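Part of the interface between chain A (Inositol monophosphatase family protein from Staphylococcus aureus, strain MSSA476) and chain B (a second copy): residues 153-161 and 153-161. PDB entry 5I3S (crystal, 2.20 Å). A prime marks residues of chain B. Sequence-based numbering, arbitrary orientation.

Chain A (153-161) GINPNWLTK
Chain B, residues 153-161: GINPNWLTK

The two copies meet through the same short segment, related by a near-twofold arrangement: Pro156 CA lies 4.6 Å from Pro156′ CA, and Leu159 CA lies 6.5 Å from Leu159′ CA. Together the stretches bury 348 Å², and no hydrogen bond crosses between them.

Backbone conformation sets the shape. Ile154 and Ile154′ are extended (phi/psi -164/129 and -162/134). From Pro156 to Thr160 phi/psi are helical, running from -48/-38 to -87/-19; in chain B, Pro156′ to Leu159′ form a 3-10 segment. Bonds from residue i+3 to residue i hold each turn: Leu159 N donates to Pro156 O and Leu159′ N to Pro156′ O, both at 3.0 Å, while Trp158 N reaches Asn155 O at 3.2 Å and Trp158′ N reaches Asn155′ O at 3.1 Å. Thr160 N to Asn157 O is weak at 3.4 Å, whereas Thr160′ N to Asn157′ O is 2.9 Å. The threonine hydroxyls (chi1 68° and 66°, p) donate to the same carbonyls: Thr160 OG1 to Asn157 O, 2.8 Å, and Thr160′ OG1 to Asn157′ O, 2.7 Å.

Apolar packing makes the contact. The prolines, both C-gamma exo, touch at 3.7 Å between Pro156 CG and Pro156′ CG. The isoleucines, with chi1 and chi2 both t, add Ile154 CG2 to Pro156′ CG at 4.1 Å and Pro156 CG to Ile154′ CG2 at 4.3 Å. Both leucines point toward the partner as mp rotamers (-73°/78°; -84°/54° in chain B), bringing Leu159 CB within 4.1 Å of Leu159′ CB.

Carbon-to-carbonyl approaches are closer still: Ile154 O to Pro156′ CG and Pro156 CG to Ile154′ O, each 3.4 Å; Pro156 O to Leu159′ CD2, 3.3 Å; and Leu159 CD2 to Pro156′ O, 3.5 Å.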

ATOM      1  N   GLY A 153       7.538  -2.804   5.525  1.00 15.42           N
ATOM      2  CA  GLY A 153       7.193  -1.561   4.943  1.00 15.11           C
ATOM      3  C   GLY A 153       8.444  -0.734   4.752  1.00 14.69           C
ATOM      4  O   GLY A 153       9.171  -0.501   5.732  1.00 14.30           O
ATOM      5  N   ILE A 154       8.673  -0.268   3.517  1.00 13.97           N
ATOM      6  CA  ILE A 154       9.784   0.608   3.226  1.00 15.31           C
ATOM      7  C   ILE A 154       9.565   1.276   1.884  1.00 15.65           C
ATOM      8  O   ILE A 154       9.279   0.592   0.904  1.00 17.18           O
ATOM      9  CB  ILE A 154      11.139  -0.152   3.246  1.00 15.89           C
ATOM     10  CG1 ILE A 154      12.306   0.805   3.035  1.00 16.75           C
ATOM     11  CG2 ILE A 154      11.207  -1.265   2.205  1.00 15.40           C
ATOM     12  CD1 ILE A 154      13.651   0.105   3.219  1.00 17.63           C
ATOM     13  N   ASN A 155       9.684   2.593   1.821  1.00 15.31           N
ATOM     14  CA  ASN A 155       9.448   3.295   0.519  1.00 16.52           C
ATOM     15  C   ASN A 155      10.569   2.917  -0.443  1.00 16.21           C
ATOM     16  O   ASN A 155      11.723   2.933  -0.058  1.00 17.59           O
ATOM     17  CB  ASN A 155       9.317   4.799   0.680  1.00 15.85           C
ATOM     18  CG  ASN A 155       8.671   5.489  -0.518  1.00 16.56           C
ATOM     19  OD1 ASN A 155       7.632   6.153  -0.409  1.00 19.90           O
ATOM     20  ND2 ASN A 155       9.319   5.451  -1.600  1.00 15.37           N
ATOM     21  N   PRO A 156      10.228   2.512  -1.678  1.00 16.05           N
ATOM     22  CA  PRO A 156      11.280   2.276  -2.686  1.00 16.98           C
ATOM     23  C   PRO A 156      12.350   3.386  -2.846  1.00 17.37           C
ATOM     24  O   PRO A 156      13.501   3.098  -3.172  1.00 16.90           O
ATOM     25  CB  PRO A 156      10.467   2.154  -3.990  1.00 16.73           C
ATOM     26  CG  PRO A 156       9.140   1.578  -3.554  1.00 16.21           C
ATOM     27  CD  PRO A 156       8.887   2.177  -2.186  1.00 15.38           C
ATOM     28  N   ASN A 157      11.974   4.641  -2.751  1.00 18.64           N
ATOM     29  CA  ASN A 157      12.959   5.761  -2.791  1.00 21.18           C
ATOM     30  C   ASN A 157      14.199   5.650  -1.885  1.00 23.74           C
ATOM     31  O   ASN A 157      15.236   6.233  -2.199  1.00 27.44           O
ATOM     32  CB  ASN A 157      12.284   7.104  -2.504  1.00 21.32           C
ATOM     33  CG  ASN A 157      11.518   7.622  -3.689  1.00 23.10           C
ATOM     34  OD1 ASN A 157      12.127   8.148  -4.617  1.00 26.09           O
ATOM     35  ND2 ASN A 157      10.194   7.472  -3.679  1.00 22.10           N
ATOM     36  N   TRP A 158      14.076   4.954  -0.761  1.00 22.50           N
ATOM     37  CA  TRP A 158      15.181   4.791   0.139  1.00 23.46           C
ATOM     38  C   TRP A 158      16.180   3.769  -0.348  1.00 23.63           C
ATOM     39  O   TRP A 158      17.339   3.803   0.052  1.00 22.85           O
ATOM     40  CB  TRP A 158      14.698   4.417   1.547  1.00 23.55           C
ATOM     41  CG  TRP A 158      13.698   5.398   2.184  1.00 22.65           C
ATOM     42  CD1 TRP A 158      12.493   5.067   2.725  1.00 20.63           C
ATOM     43  CD2 TRP A 158      13.806   6.835   2.303  1.00 22.80           C
ATOM     44  NE1 TRP A 158      11.860   6.180   3.223  1.00 20.10           N
ATOM     45  CE2 TRP A 158      12.635   7.285   2.970  1.00 20.68           C
ATOM     46  CE3 TRP A 158      14.794   7.776   1.968  1.00 24.31           C
ATOM     47  CZ2 TRP A 158      12.409   8.637   3.293  1.00 20.71           C
ATOM     48  CZ3 TRP A 158      14.568   9.153   2.300  1.00 24.22           C
ATOM     49  CH2 TRP A 158      13.363   9.560   2.938  1.00 22.75           C
ATOM     50  N   LEU A 159      15.774   2.885  -1.244  1.00 23.75           N
ATOM     51  CA  LEU A 159      16.732   1.969  -1.853  1.00 24.61           C
ATOM     52  C   LEU A 159      17.599   2.600  -2.936  1.00 26.51           C
ATOM     53  O   LEU A 159      18.576   1.964  -3.350  1.00 27.55           O
ATOM     54  CB  LEU A 159      16.047   0.703  -2.378  1.00 24.56           C
ATOM     55  CG  LEU A 159      15.593  -0.260  -1.284  1.00 25.49           C
ATOM     56  CD1 LEU A 159      14.311   0.197  -0.607  1.00 26.36           C
ATOM     57  CD2 LEU A 159      15.348  -1.604  -1.894  1.00 27.13           C
ATOM     58  N   THR A 160      17.271   3.814  -3.394  1.00 28.61           N
ATOM     59  CA  THR A 160      18.117   4.531  -4.369  1.00 33.59           C
ATOM     60  C   THR A 160      19.256   5.380  -3.754  1.00 38.93           C
ATOM     61  O   THR A 160      20.216   5.733  -4.454  1.00 39.15           O
ATOM     62  CB  THR A 160      17.295   5.466  -5.280  1.00 33.61           C
ATOM     63  OG1 THR A 160      16.768   6.570  -4.517  1.00 35.42           O
ATOM     64  CG2 THR A 160      16.176   4.702  -5.969  1.00 33.17           C
ATOM     65  N   LYS A 161      19.154   5.711  -2.464  1.00 41.86           N
ATOM     66  CA  LYS A 161      20.018   6.734  -1.863  1.00 42.49           C
ATOM     67  C   LYS A 161      21.414   6.176  -1.571  1.00 38.49           C
ATOM     68  O   LYS A 161      21.560   4.984  -1.292  1.00 36.84           O
ATOM     69  CB  LYS A 161      19.430   7.279  -0.551  1.00 45.70           C
ATOM     70  CG  LYS A 161      17.963   7.677  -0.581  1.00 46.34           C
ATOM     71  CD  LYS A 161      17.664   8.807  -1.552  1.00 46.75           C
ATOM     72  CE  LYS A 161      16.575   9.709  -0.975  1.00 47.56           C
ATOM     73  NZ  LYS A 161      15.927  10.584  -1.988  1.00 46.95           N
TER
ATOM     74  N   GLY B 153       3.806   2.771  -8.760  1.00 15.99           N
ATOM     75  CA  GLY B 153       3.771   1.535  -8.035  1.00 16.36           C
ATOM     76  C   GLY B 153       4.897   0.661  -8.526  1.00 16.92           C
ATOM     77  O   GLY B 153       5.015   0.417  -9.715  1.00 16.58           O
ATOM     78  N   ILE B 154       5.771   0.259  -7.608  1.00 17.56           N
ATOM     79  CA  ILE B 154       6.866  -0.636  -7.924  1.00 17.11           C
ATOM     80  C   ILE B 154       7.361  -1.239  -6.606  1.00 16.10           C
ATOM     81  O   ILE B 154       7.584  -0.545  -5.658  1.00 16.01           O
ATOM     82  CB  ILE B 154       7.987   0.121  -8.633  1.00 18.43           C
ATOM     83  CG1 ILE B 154       9.117  -0.833  -8.992  1.00 18.76           C
ATOM     84  CG2 ILE B 154       8.519   1.283  -7.767  1.00 19.01           C
ATOM     85  CD1 ILE B 154      10.274  -0.089  -9.607  1.00 20.02           C
ATOM     86  N   ASN B 155       7.584  -2.525  -6.568  1.00 15.60           N
ATOM     87  CA  ASN B 155       8.023  -3.182  -5.333  1.00 14.80           C
ATOM     88  C   ASN B 155       9.496  -2.851  -5.074  1.00 15.93           C
ATOM     89  O   ASN B 155      10.281  -2.893  -5.992  1.00 16.38           O
ATOM     90  CB  ASN B 155       7.822  -4.677  -5.517  1.00 14.66           C
ATOM     91  CG  ASN B 155       7.854  -5.478  -4.214  1.00 13.73           C
ATOM     92  OD1 ASN B 155       6.886  -6.123  -3.858  1.00 14.61           O
ATOM     93  ND2 ASN B 155       8.949  -5.492  -3.577  1.00 12.90           N
ATOM     94  N   PRO B 156       9.877  -2.486  -3.835  1.00 16.02           N
ATOM     95  CA  PRO B 156      11.266  -2.291  -3.479  1.00 16.55           C
ATOM     96  C   PRO B 156      12.225  -3.385  -3.912  1.00 18.00           C
ATOM     97  O   PRO B 156      13.345  -3.126  -4.304  1.00 17.14           O
ATOM     98  CB  PRO B 156      11.196  -2.243  -1.946  1.00 17.42           C
ATOM     99  CG  PRO B 156       9.905  -1.492  -1.691  1.00 16.87           C
ATOM    100  CD  PRO B 156       8.973  -2.111  -2.733  1.00 16.05           C
ATOM    101  N   ASN B 157      11.844  -4.632  -3.813  1.00 22.43           N
ATOM    102  CA  ASN B 157      12.683  -5.716  -4.388  1.00 24.63           C
ATOM    103  C   ASN B 157      13.298  -5.500  -5.734  1.00 27.46           C
ATOM    104  O   ASN B 157      14.454  -5.839  -5.945  1.00 30.89           O
ATOM    105  CB  ASN B 157      11.953  -7.011  -4.439  1.00 25.21           C
ATOM    106  CG  ASN B 157      11.899  -7.626  -3.108  1.00 28.13           C
ATOM    107  OD1 ASN B 157      12.901  -8.190  -2.647  1.00 32.02           O
ATOM    108  ND2 ASN B 157      10.781  -7.446  -2.420  1.00 27.38           N
ATOM    109  N   TRP B 158      12.570  -4.927  -6.669  1.00 26.91           N
ATOM    110  CA  TRP B 158      13.154  -4.795  -8.010  1.00 24.87           C
ATOM    111  C   TRP B 158      14.342  -3.824  -8.042  1.00 25.61           C
ATOM    112  O   TRP B 158      15.217  -3.930  -8.903  1.00 25.48           O
ATOM    113  CB  TRP B 158      12.087  -4.403  -8.977  1.00 22.90           C
ATOM    114  CG  TRP B 158      10.930  -5.295  -8.956  1.00 20.86           C
ATOM    115  CD1 TRP B 158       9.643  -4.935  -8.721  1.00 20.29           C
ATOM    116  CD2 TRP B 158      10.912  -6.718  -9.186  1.00 21.23           C
ATOM    117  NE1 TRP B 158       8.815  -6.014  -8.847  1.00 20.04           N
ATOM    118  CE2 TRP B 158       9.567  -7.128  -9.118  1.00 20.35           C
ATOM    119  CE3 TRP B 158      11.894  -7.676  -9.458  1.00 21.92           C
ATOM    120  CZ2 TRP B 158       9.183  -8.463  -9.267  1.00 21.95           C
ATOM    121  CZ3 TRP B 158      11.503  -8.992  -9.656  1.00 22.28           C
ATOM    122  CH2 TRP B 158      10.155  -9.375  -9.532  1.00 22.34           C
ATOM    123  N   LEU B 159      14.390  -2.913  -7.074  1.00 26.66           N
ATOM    124  CA  LEU B 159      15.548  -2.043  -6.886  1.00 29.62           C
ATOM    125  C   LEU B 159      16.819  -2.726  -6.283  1.00 33.36           C
ATOM    126  O   LEU B 159      17.844  -2.099  -6.185  1.00 31.69           O
ATOM    127  CB  LEU B 159      15.168  -0.799  -6.084  1.00 27.75           C
ATOM    128  CG  LEU B 159      14.563   0.346  -6.923  1.00 29.49           C
ATOM    129  CD1 LEU B 159      13.379  -0.056  -7.777  1.00 28.73           C
ATOM    130  CD2 LEU B 159      14.124   1.450  -5.993  1.00 29.74           C
ATOM    131  N   THR B 160      16.746  -3.992  -5.879  1.00 36.52           N
ATOM    132  CA  THR B 160      17.904  -4.687  -5.320  1.00 39.90           C
ATOM    133  C   THR B 160      18.701  -5.424  -6.402  1.00 45.29           C
ATOM    134  O   THR B 160      19.850  -5.729  -6.198  1.00 50.24           O
ATOM    135  CB  THR B 160      17.475  -5.699  -4.248  1.00 39.51           C
ATOM    136  OG1 THR B 160      16.704  -6.758  -4.838  1.00 35.59           O
ATOM    137  CG2 THR B 160      16.652  -5.013  -3.155  1.00 39.54           C
ATOM    138  N   LYS B 161      18.086  -5.685  -7.547  1.00 50.07           N
ATOM    139  CA  LYS B 161      18.626  -6.607  -8.534  1.00 56.35           C
ATOM    140  C   LYS B 161      19.732  -5.872  -9.311  1.00 58.81           C
ATOM    141  O   LYS B 161      19.705  -4.636  -9.377  1.00 53.11           O
ATOM    142  CB  LYS B 161      17.500  -7.104  -9.468  1.00 56.80           C
ATOM    143  CG  LYS B 161      16.214  -7.612  -8.792  1.00 53.44           C
ATOM    144  CD  LYS B 161      16.427  -8.861  -7.954  1.00 53.92           C
ATOM    145  CE  LYS B 161      15.249  -9.111  -7.032  1.00 52.09           C
ATOM    146  NZ  LYS B 161      15.434 -10.398  -6.344  1.00 50.59           N
TER